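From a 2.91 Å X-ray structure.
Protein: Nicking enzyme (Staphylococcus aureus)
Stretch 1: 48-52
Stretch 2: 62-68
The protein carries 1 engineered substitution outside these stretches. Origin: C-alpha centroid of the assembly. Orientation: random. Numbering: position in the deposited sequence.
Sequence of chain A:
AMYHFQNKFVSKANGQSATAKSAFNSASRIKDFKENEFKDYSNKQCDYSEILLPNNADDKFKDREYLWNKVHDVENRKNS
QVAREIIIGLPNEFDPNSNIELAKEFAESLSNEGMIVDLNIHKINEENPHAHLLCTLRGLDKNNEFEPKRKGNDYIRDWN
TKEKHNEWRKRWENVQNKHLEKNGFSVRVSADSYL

Stretch 1, residues 48-52: YSEIL
Stretch 2, residues 62-68: KDREYLW

Residues 48-52 run extended, in strand conformation through S49-L52, with phi/psi running from -138/138 at S49 through -161/145 at E50 to -111/121 at I51. In 62-68, K62 (-79/-3) and D63 (-93/123) lead into a helix from R64 to W68 that continues beyond the stretch. Strand and helix axes approach to 10.9 Å, their N-to-C directions 49° apart; the closest CA pair is I51 and K62, 5.4 Å apart. D63 (chi1 t) caps the helix: its OD2 accepts from Y66 N at 2.6 Å, while L67 N donates to D63 O at 3.2 Å.

I51 (m, t) points toward the helix and is the centre of the contact. Its CD1 lies 3.6 Å from R64 CA and 4.1 Å from L67 CD2, an apolar contact with L67 (t, p), which also points toward the strand. K62 (m, t, p, p) starts sideways but curls back, so that NZ donates a very short 2.4 Å hydrogen bond to I51 O, tying the turn before the helix to the strand backbone. R64 (t, t, m) also leaves sideways, and its end reaches the strand: NH2 sits 3.6 Å from S49 CB and 4.1 Å from E50 N, which lies at the guanidinium edge. E50 (t, t) points away, and its OE1 accepts from Y48 OH at 2.9 Å within the same stretch.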

# COMPACT_ATOMS: atom_id res chain seq x y z
N TYR A 48 -1.64 7.89 -10.90
CA TYR A 48 -0.35 8.07 -10.24
C TYR A 48 0.16 6.77 -9.64
O TYR A 48 -0.59 6.04 -8.99
CB TYR A 48 -0.45 9.15 -9.16
CG TYR A 48 0.89 9.54 -8.56
CD1 TYR A 48 1.69 10.49 -9.17
CD2 TYR A 48 1.34 8.95 -7.38
CE1 TYR A 48 2.91 10.85 -8.62
CE2 TYR A 48 2.56 9.30 -6.83
CZ TYR A 48 3.34 10.25 -7.46
OH TYR A 48 4.55 10.61 -6.91
N SER A 49 1.44 6.49 -9.85
CA SER A 49 2.07 5.29 -9.31
C SER A 49 3.46 5.60 -8.77
O SER A 49 4.23 6.34 -9.39
CB SER A 49 2.15 4.20 -10.37
OG SER A 49 0.87 3.72 -10.72
N GLU A 50 3.77 5.03 -7.61
CA GLU A 50 5.08 5.22 -7.00
C GLU A 50 5.36 4.13 -5.97
O GLU A 50 4.45 3.66 -5.29
CB GLU A 50 5.16 6.60 -6.33
CG GLU A 50 6.54 6.94 -5.77
CD GLU A 50 6.53 8.21 -4.95
OE1 GLU A 50 5.45 8.81 -4.79
OE2 GLU A 50 7.61 8.60 -4.46
N ILE A 51 6.62 3.73 -5.87
CA ILE A 51 7.05 2.80 -4.84
C ILE A 51 7.94 3.50 -3.83
O ILE A 51 8.99 4.05 -4.18
CB ILE A 51 7.81 1.60 -5.43
CG1 ILE A 51 6.90 0.79 -6.34
CG2 ILE A 51 8.36 0.73 -4.31
CD1 ILE A 51 7.54 -0.47 -6.86
N LEU A 52 7.52 3.48 -2.57
CA LEU A 52 8.25 4.17 -1.51
C LEU A 52 9.00 3.19 -0.63
O LEU A 52 8.44 2.19 -0.17
CB LEU A 52 7.29 5.02 -0.68
CG LEU A 52 6.28 5.81 -1.52
CD1 LEU A 52 4.90 5.17 -1.45
CD2 LEU A 52 6.23 7.26 -1.08
N LYS A 62 12.49 -0.24 -6.14
CA LYS A 62 11.66 0.76 -6.80
C LYS A 62 11.17 0.26 -8.15
O LYS A 62 10.40 0.94 -8.84
CB LYS A 62 12.39 2.09 -6.94
CG LYS A 62 12.57 2.84 -5.63
CD LYS A 62 13.00 4.28 -5.84
CE LYS A 62 11.84 5.14 -6.30
NZ LYS A 62 10.80 5.27 -5.25
N ASP A 63 11.62 -0.93 -8.53
CA ASP A 63 11.09 -1.60 -9.71
C ASP A 63 9.96 -2.53 -9.28
O ASP A 63 10.15 -3.41 -8.44
CB ASP A 63 12.19 -2.40 -10.41
CG ASP A 63 11.66 -3.22 -11.57
OD1 ASP A 63 11.54 -2.66 -12.68
OD2 ASP A 63 11.36 -4.41 -11.36
N ARG A 64 8.79 -2.32 -9.86
CA ARG A 64 7.59 -3.04 -9.45
C ARG A 64 7.67 -4.53 -9.76
O ARG A 64 7.13 -5.36 -9.02
CB ARG A 64 6.35 -2.42 -10.10
CG ARG A 64 5.04 -2.83 -9.45
CD ARG A 64 3.90 -1.94 -9.91
NE ARG A 64 4.09 -0.55 -9.50
CZ ARG A 64 4.50 0.42 -10.31
NH1 ARG A 64 4.76 0.16 -11.58
NH2 ARG A 64 4.65 1.66 -9.85
N GLU A 65 8.36 -4.87 -10.84
CA GLU A 65 8.46 -6.26 -11.27
C GLU A 65 9.37 -7.07 -10.36
O GLU A 65 9.04 -8.19 -9.97
CB GLU A 65 8.94 -6.34 -12.72
CG GLU A 65 8.81 -7.71 -13.34
CD GLU A 65 9.10 -7.71 -14.82
OE1 GLU A 65 10.21 -7.31 -15.21
OE2 GLU A 65 8.21 -8.10 -15.60
N TYR A 66 10.53 -6.51 -10.03
CA TYR A 66 11.49 -7.18 -9.17
C TYR A 66 10.93 -7.38 -7.76
O TYR A 66 11.10 -8.44 -7.16
CB TYR A 66 12.80 -6.39 -9.09
CG TYR A 66 13.76 -6.89 -8.03
CD1 TYR A 66 14.59 -7.97 -8.27
CD2 TYR A 66 13.83 -6.27 -6.78
CE1 TYR A 66 15.47 -8.44 -7.30
CE2 TYR A 66 14.70 -6.73 -5.81
CZ TYR A 66 15.52 -7.81 -6.08
OH TYR A 66 16.39 -8.26 -5.12
N LEU A 67 10.28 -6.34 -7.26
CA LEU A 67 9.78 -6.32 -5.89
C LEU A 67 8.85 -7.50 -5.57
O LEU A 67 9.14 -8.28 -4.66
CB LEU A 67 9.06 -5.00 -5.60
CG LEU A 67 8.32 -4.90 -4.27
CD1 LEU A 67 9.30 -5.04 -3.11
CD2 LEU A 67 7.57 -3.58 -4.18
N TRP A 68 7.77 -7.62 -6.31
CA TRP A 68 6.74 -8.61 -5.99
C TRP A 68 7.12 -10.04 -6.39
O TRP A 68 6.49 -11.00 -5.93
CB TRP A 68 5.40 -8.20 -6.59
CG TRP A 68 4.96 -6.86 -6.10
CD1 TRP A 68 4.87 -5.71 -6.82
CD2 TRP A 68 4.58 -6.52 -4.76
NE1 TRP A 68 4.44 -4.68 -6.02
CE2 TRP A 68 4.26 -5.15 -4.75
CE3 TRP A 68 4.47 -7.25 -3.56
CZ2 TRP A 68 3.84 -4.49 -3.60
CZ3 TRP A 68 4.05 -6.59 -2.42
CH2 TRP A 68 3.74 -5.23 -2.45